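Local coordinates for protein extracellular sialidase/neuraminidase, putative (Aspergillus fumigatus, PDB 2XZI) that hydrolyses terminal sialic acid-type sugars as a sialidase that acts as a KDNase, probably releasing the deaminated acid KDN from glycoconjugates, at residues 205-210 and 216-221; 197-202 and 257-262. All coordinates share one frame; numbering follows the deposited sequence.

Interaction 1 of 2, residues 205-210 and 216-221; sequences RNIIGR and RTWSVQ. With NO2 (nitrite ion), chain H.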
loop_
_atom_site.group_PDB
_atom_site.type_symbol
_atom_site.label_atom_id
_atom_site.label_comp_id
_atom_site.label_asym_id
_atom_site.label_seq_id
_atom_site.Cartn_x
_atom_site.Cartn_y
_atom_site.Cartn_z
ATOM N N ARG A 205 9.010 12.750 4.469
ATOM C CA ARG A 205 9.862 12.997 3.302
ATOM C C ARG A 205 9.371 12.234 2.092
ATOM O O ARG A 205 8.655 11.237 2.238
ATOM C CB ARG A 205 11.299 12.573 3.617
ATOM C CG ARG A 205 11.539 11.059 3.668
ATOM C CD ARG A 205 12.732 10.775 4.569
ATOM N NE ARG A 205 13.219 9.392 4.556
ATOM C CZ ARG A 205 12.707 8.366 5.240
ATOM N NH1 ARG A 205 11.600 8.495 5.961
ATOM N NH2 ARG A 205 13.325 7.190 5.185
ATOM N N ASN A 206 9.740 12.710 0.905
ATOM C CA ASN A 206 9.674 11.885 -0.306
ATOM C C ASN A 206 11.073 11.408 -0.655
ATOM O O ASN A 206 12.061 12.114 -0.422
ATOM C CB ASN A 206 9.138 12.670 -1.496
ATOM C CG ASN A 206 7.717 13.111 -1.327
ATOM O OD1 ASN A 206 6.870 12.370 -0.832
ATOM N ND2 ASN A 206 7.426 14.321 -1.802
ATOM N N ILE A 207 11.155 10.212 -1.213
ATOM C CA ILE A 207 12.397 9.725 -1.806
ATOM C C ILE A 207 12.262 9.934 -3.309
ATOM O O ILE A 207 11.278 9.518 -3.913
ATOM C CB ILE A 207 12.626 8.243 -1.456
ATOM C CG1 ILE A 207 12.878 8.111 0.044
ATOM C CG2 ILE A 207 13.823 7.677 -2.218
ATOM C CD1 ILE A 207 12.619 6.734 0.607
ATOM N N ILE A 208 13.230 10.617 -3.906
ATOM C CA ILE A 208 13.158 10.952 -5.314
ATOM C C ILE A 208 14.201 10.172 -6.087
ATOM O O ILE A 208 15.381 10.138 -5.696
ATOM C CB ILE A 208 13.422 12.459 -5.540
ATOM C CG1 ILE A 208 12.669 13.324 -4.510
ATOM C CG2 ILE A 208 13.144 12.839 -6.995
ATOM C CD1 ILE A 208 11.126 13.211 -4.525
ATOM N N GLY A 209 13.761 9.543 -7.177
ATOM C CA GLY A 209 14.665 8.827 -8.056
ATOM C C GLY A 209 14.828 9.594 -9.339
ATOM O O GLY A 209 13.842 9.971 -9.973
ATOM N N ARG A 210 16.089 9.801 -9.726
ATOM C CA ARG A 210 16.420 10.508 -10.955
ATOM C C ARG A 210 17.380 9.692 -11.810
ATOM O O ARG A 210 18.064 8.785 -11.315
ATOM C CB ARG A 210 17.028 11.884 -10.630
ATOM C CG ARG A 210 16.021 12.872 -10.035
ATOM C CD ARG A 210 16.674 14.249 -9.885
ATOM N NE ARG A 210 15.762 15.292 -9.427
ATOM C CZ ARG A 210 15.489 15.527 -8.144
ATOM N NH1 ARG A 210 15.999 14.743 -7.203
ATOM N NH2 ARG A 210 14.692 16.525 -7.802
ATOM N N ARG A 216 18.435 4.269 -11.021
ATOM C CA ARG A 216 18.211 5.601 -10.476
ATOM C C ARG A 216 19.184 5.990 -9.389
ATOM O O ARG A 216 19.686 5.142 -8.665
ATOM C CB ARG A 216 16.792 5.700 -9.905
ATOM C CG ARG A 216 15.681 5.420 -10.920
ATOM C CD ARG A 216 15.560 6.478 -12.009
ATOM N NE ARG A 216 14.304 6.278 -12.714
ATOM C CZ ARG A 216 13.611 7.234 -13.307
ATOM N NH1 ARG A 216 14.056 8.496 -13.308
ATOM N NH2 ARG A 216 12.461 6.933 -13.896
ATOM N N THR A 217 19.435 7.286 -9.300
ATOM C CA THR A 217 20.071 7.835 -8.120
ATOM C C THR A 217 18.986 8.435 -7.228
ATOM O O THR A 217 18.032 9.068 -7.704
ATOM C CB THR A 217 21.161 8.832 -8.486
ATOM O OG1 THR A 217 20.603 9.825 -9.333
ATOM C CG2 THR A 217 22.276 8.120 -9.240
ATOM N N TRP A 218 19.131 8.203 -5.935
ATOM C CA TRP A 218 18.103 8.557 -4.969
ATOM C C TRP A 218 18.517 9.773 -4.169
ATOM O O TRP A 218 19.708 9.965 -3.866
ATOM C CB TRP A 218 17.795 7.394 -4.022
ATOM C CG TRP A 218 17.547 6.093 -4.717
ATOM C CD1 TRP A 218 18.416 5.028 -4.813
ATOM C CD2 TRP A 218 16.364 5.709 -5.429
ATOM N NE1 TRP A 218 17.842 4.017 -5.547
ATOM C CE2 TRP A 218 16.585 4.403 -5.938
ATOM C CE3 TRP A 218 15.142 6.344 -5.692
ATOM C CZ2 TRP A 218 15.616 3.713 -6.679
ATOM C CZ3 TRP A 218 14.170 5.648 -6.447
ATOM C CH2 TRP A 218 14.428 4.346 -6.924
ATOM N N SER A 219 17.534 10.592 -3.816
ATOM C CA SER A 219 17.773 11.692 -2.879
ATOM C C SER A 219 16.532 11.885 -2.012
ATOM O O SER A 219 15.478 11.283 -2.278
ATOM C CB SER A 219 18.119 12.971 -3.630
ATOM O OG SER A 219 17.056 13.360 -4.456
ATOM N N VAL A 220 16.662 12.693 -0.965
ATOM C CA VAL A 220 15.563 12.919 -0.034
ATOM C C VAL A 220 15.025 14.337 -0.150
ATOM O O VAL A 220 15.793 15.311 -0.100
ATOM C CB VAL A 220 16.002 12.681 1.420
ATOM C CG1 VAL A 220 14.862 13.013 2.385
ATOM C CG2 VAL A 220 16.483 11.254 1.614
ATOM N N GLN A 221 13.712 14.444 -0.285
ATOM C CA GLN A 221 13.012 15.714 -0.214
ATOM C C GLN A 221 12.299 15.781 1.134
ATOM O O GLN A 221 11.278 15.094 1.356
ATOM C CB GLN A 221 12.020 15.842 -1.367
ATOM C CG GLN A 221 11.190 17.106 -1.294
ATOM C CD GLN A 221 10.122 17.176 -2.368
ATOM O OE1 GLN A 221 9.391 16.210 -2.609
ATOM N NE2 GLN A 221 9.988 18.343 -2.992
HETATM N N NO2 H . 14.771 16.913 -3.919
HETATM O O1 NO2 H . 13.839 17.294 -4.978
HETATM O O2 NO2 H . 15.827 16.058 -4.466
HETATM O O HOH W 1 17.297 12.107 -6.972
#

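Interaction 2 of 2, residues 197-202 and 257-262; sequences ELVIPA and GTLEGF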
loop_
_atom_site.group_PDB
_atom_site.type_symbol
_atom_site.label_atom_id
_atom_site.label_comp_id
_atom_site.label_asym_id
_atom_site.label_seq_id
_atom_site.Cartn_x
_atom_site.Cartn_y
_atom_site.Cartn_z
ATOM N N GLU A 197 10.853 11.488 -13.346
ATOM C CA GLU A 197 11.372 11.114 -12.018
ATOM C C GLU A 197 10.475 10.104 -11.303
ATOM O O GLU A 197 9.283 9.997 -11.594
ATOM C CB GLU A 197 11.530 12.334 -11.108
ATOM C CG GLU A 197 12.395 13.477 -11.658
ATOM C CD GLU A 197 11.620 14.466 -12.520
ATOM O OE1 GLU A 197 10.431 14.218 -12.859
ATOM O OE2 GLU A 197 12.221 15.518 -12.845
ATOM N N LEU A 198 11.071 9.374 -10.364
ATOM C CA LEU A 198 10.284 8.549 -9.438
ATOM C C LEU A 198 10.083 9.297 -8.134
ATOM O O LEU A 198 10.976 10.004 -7.668
ATOM C CB LEU A 198 10.975 7.222 -9.144
ATOM C CG LEU A 198 11.322 6.333 -10.346
ATOM C CD1 LEU A 198 11.891 5.002 -9.882
ATOM C CD2 LEU A 198 10.098 6.088 -11.206
ATOM N N VAL A 199 8.910 9.130 -7.527
ATOM C CA VAL A 199 8.658 9.695 -6.209
ATOM C C VAL A 199 8.031 8.610 -5.349
ATOM O O VAL A 199 6.987 8.031 -5.707
ATOM C CB VAL A 199 7.709 10.923 -6.239
ATOM C CG1 VAL A 199 7.608 11.531 -4.842
ATOM C CG2 VAL A 199 8.217 11.974 -7.193
ATOM N N ILE A 200 8.695 8.344 -4.225
ATOM C CA ILE A 200 8.264 7.345 -3.252
ATOM C C ILE A 200 7.938 8.053 -1.937
ATOM O O ILE A 200 8.791 8.755 -1.378
ATOM C CB ILE A 200 9.349 6.244 -3.072
ATOM C CG1 ILE A 200 9.658 5.549 -4.418
ATOM C CG2 ILE A 200 8.930 5.235 -1.998
ATOM C CD1 ILE A 200 10.715 6.273 -5.326
ATOM N N PRO A 201 6.703 7.904 -1.451
ATOM C CA PRO A 201 6.358 8.602 -0.212
ATOM C C PRO A 201 6.900 7.869 0.993
ATOM O O PRO A 201 6.870 6.639 1.041
ATOM C CB PRO A 201 4.827 8.574 -0.211
ATOM C CG PRO A 201 4.488 7.284 -0.912
ATOM C CD PRO A 201 5.571 7.103 -1.967
ATOM N N ALA A 202 7.370 8.620 1.979
ATOM C CA ALA A 202 7.880 8.066 3.219
ATOM C C ALA A 202 7.580 8.971 4.399
ATOM O O ALA A 202 7.038 10.081 4.232
ATOM C CB ALA A 202 9.383 7.788 3.122
ATOM N N GLY A 257 2.658 20.366 -4.000
ATOM C CA GLY A 257 3.977 20.880 -4.288
ATOM C C GLY A 257 4.531 20.394 -5.598
ATOM O O GLY A 257 3.786 19.960 -6.506
ATOM N N THR A 258 5.844 20.519 -5.705
ATOM C CA THR A 258 6.597 20.063 -6.869
ATOM C C THR A 258 7.913 19.501 -6.323
ATOM O O THR A 258 8.134 19.490 -5.103
ATOM C CB THR A 258 6.921 21.226 -7.827
ATOM O OG1 THR A 258 7.828 22.116 -7.174
ATOM C CG2 THR A 258 5.658 22.009 -8.254
ATOM N N LEU A 259 8.793 19.064 -7.215
ATOM C CA LEU A 259 10.131 18.634 -6.791
ATOM C C LEU A 259 10.985 19.740 -6.160
ATOM O O LEU A 259 12.011 19.462 -5.545
ATOM C CB LEU A 259 10.880 17.971 -7.945
ATOM C CG LEU A 259 10.326 16.617 -8.397
ATOM C CD1 LEU A 259 11.143 16.100 -9.553
ATOM C CD2 LEU A 259 10.316 15.610 -7.247
ATOM N N GLU A 260 10.534 20.985 -6.296
ATOM C CA GLU A 260 11.226 22.111 -5.676
ATOM C C GLU A 260 10.755 22.416 -4.259
ATOM O O GLU A 260 11.390 23.199 -3.548
ATOM C CB GLU A 260 11.089 23.367 -6.538
ATOM C CG GLU A 260 11.821 23.283 -7.873
ATOM C CD GLU A 260 11.504 24.451 -8.813
ATOM O OE1 GLU A 260 10.653 25.306 -8.472
ATOM O OE2 GLU A 260 12.098 24.498 -9.909
ATOM N N GLY A 261 9.631 21.827 -3.849
ATOM C CA GLY A 261 9.109 22.043 -2.509
ATOM C C GLY A 261 7.603 21.927 -2.376
ATOM O O GLY A 261 6.866 22.014 -3.369
ATOM N N PHE A 262 7.152 21.745 -1.136
ATOM C CA PHE A 262 5.738 21.633 -0.827
ATOM C C PHE A 262 5.255 22.747 0.062
ATOM O O PHE A 262 6.019 23.304 0.853
ATOM C CB PHE A 262 5.436 20.310 -0.118
ATOM C CG PHE A 262 5.288 19.145 -1.047
ATOM C CD1 PHE A 262 6.370 18.658 -1.768
ATOM C CD2 PHE A 262 4.052 18.522 -1.188
ATOM C CE1 PHE A 262 6.213 17.565 -2.618
ATOM C CE2 PHE A 262 3.899 17.439 -2.033
ATOM C CZ PHE A 262 4.964 16.958 -2.732
#

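Interaction 1 of 2, residues 205-210 and 216-221
I208 and S219 form the central hydrogen-bonded pair of an antiparallel beta hairpin, the last two strands of one blade of the sialidase beta-propeller. I208 N donates to S219 O at 2.9 Å, and S219 N returns a bond to I208 O. The same paired bonding recurs at N206 with Q221 and R210 with T217. Beside the first of these pairs the two amides run the same way, their planes 53° apart, and N206 ND2 gives Q221 OE1 a nearly straight bond of 2.8 Å. Q221 NE2 is taken by T258 O, which fixes the rotation of the amide.

The R210 side chain starts at CB, 4.2 Å from T217 O. With CG anti to the carbonyl carbon (chi1 -69°), the chain runs extended through CG and CD to NE, back along the face that bears I208 and S219. CZ carries the flat guanidinium over I208, whose CG2 lies 3.4 Å from its plane, offset toward the rim. At the tip NH1 donates to nitrite O2 and NH2 to nitrite O1, so the nitrite, probably from the crystallisation liquor, is held by two nearly parallel bonds, and S219 OG donates to O2 as well.

On the other face W218 CE3 lies 3.5 Å from G209 CA, while I207 CG2 meets the indole and R205 CD meets V220 CG1. The guanidinium of R205 is paired with D183, that of R216 with D110. One water joins three groups beside the anion: it donates to I208 O and to S219 OG, 2.8 Å away, and accepts from R210 NH1 at 2.9 Å.

Interaction 2 of 2, residues 197-202 and 257-262
A bend at the second torsion of E197 (chi2 87°) folds its carboxylate over against L259. The leucine reaches across from the other side with CG anti to its own carbonyl carbon (chi1 -68°) and CD1 pointing on from CA (chi2 179°). As a result, the L259 CD1 methyl sits above the face of the carboxylate, almost directly over its carbon, at 3.4 Å from E197 CD. E197 OE2 is 3.5 Å from the same methyl, and E197 CG is 3.6 Å from it, so both the aliphatic and the acidic parts of the glutamate meet one methyl group. This is van der Waals contact, with no hydrogen bond between the segments; E197 OE1 instead is hydrogen-bonded to T195 OG1. The second methyl, L259 CD2, turns toward V199 and approaches its CG2 at 4.2 Å, the two side chains running past each other in opposite directions.

L259 is carried at the second position of a type I beta turn, T258 to G261, that joins two neighbouring strands. The turn is closed by T258 N to G261 O and by G261 N to T258 O. T258 OG1 accepts from E260 N at 3.1 Å, which makes an ST turn. At the base of the turn the ring of F262 has G257 CA 3.8 Å above its centre.

The contact is small, 118 Å² in all, and joins two adjacent blades of the propeller. L259 also borders the nitrite pocket, about 4 Å from the anion at nearest atoms, and touches I208 and L240, so the leucine of the turn linking strands 250-258 and 261-268 packs against strands 198-202 and 205-210 of one blade and strand 240-244 of its own.

Overall arrangement
Following the chain from the N terminus, past the earlier blades, strand 198-202 comes first of the four segments, turns directly into 205-210, and after a five-residue loop the chain returns as 216-221, where interaction 1 closes a hairpin at the outer edge of a four-stranded blade. It enters the following blade through strands 230-234, 240-244 and 250-258, and the turn after the last comes back to the preceding blade in interaction 2, closing a loop of 54 residues. Interaction 1 is nested inside that loop. Strand 198-202 pairs with strand 205-210 (I207 N to I200 O, 2.8 Å), whereas 257-262 belongs to the next sheet. Together the two tie strand pairing within one blade to contact with the next.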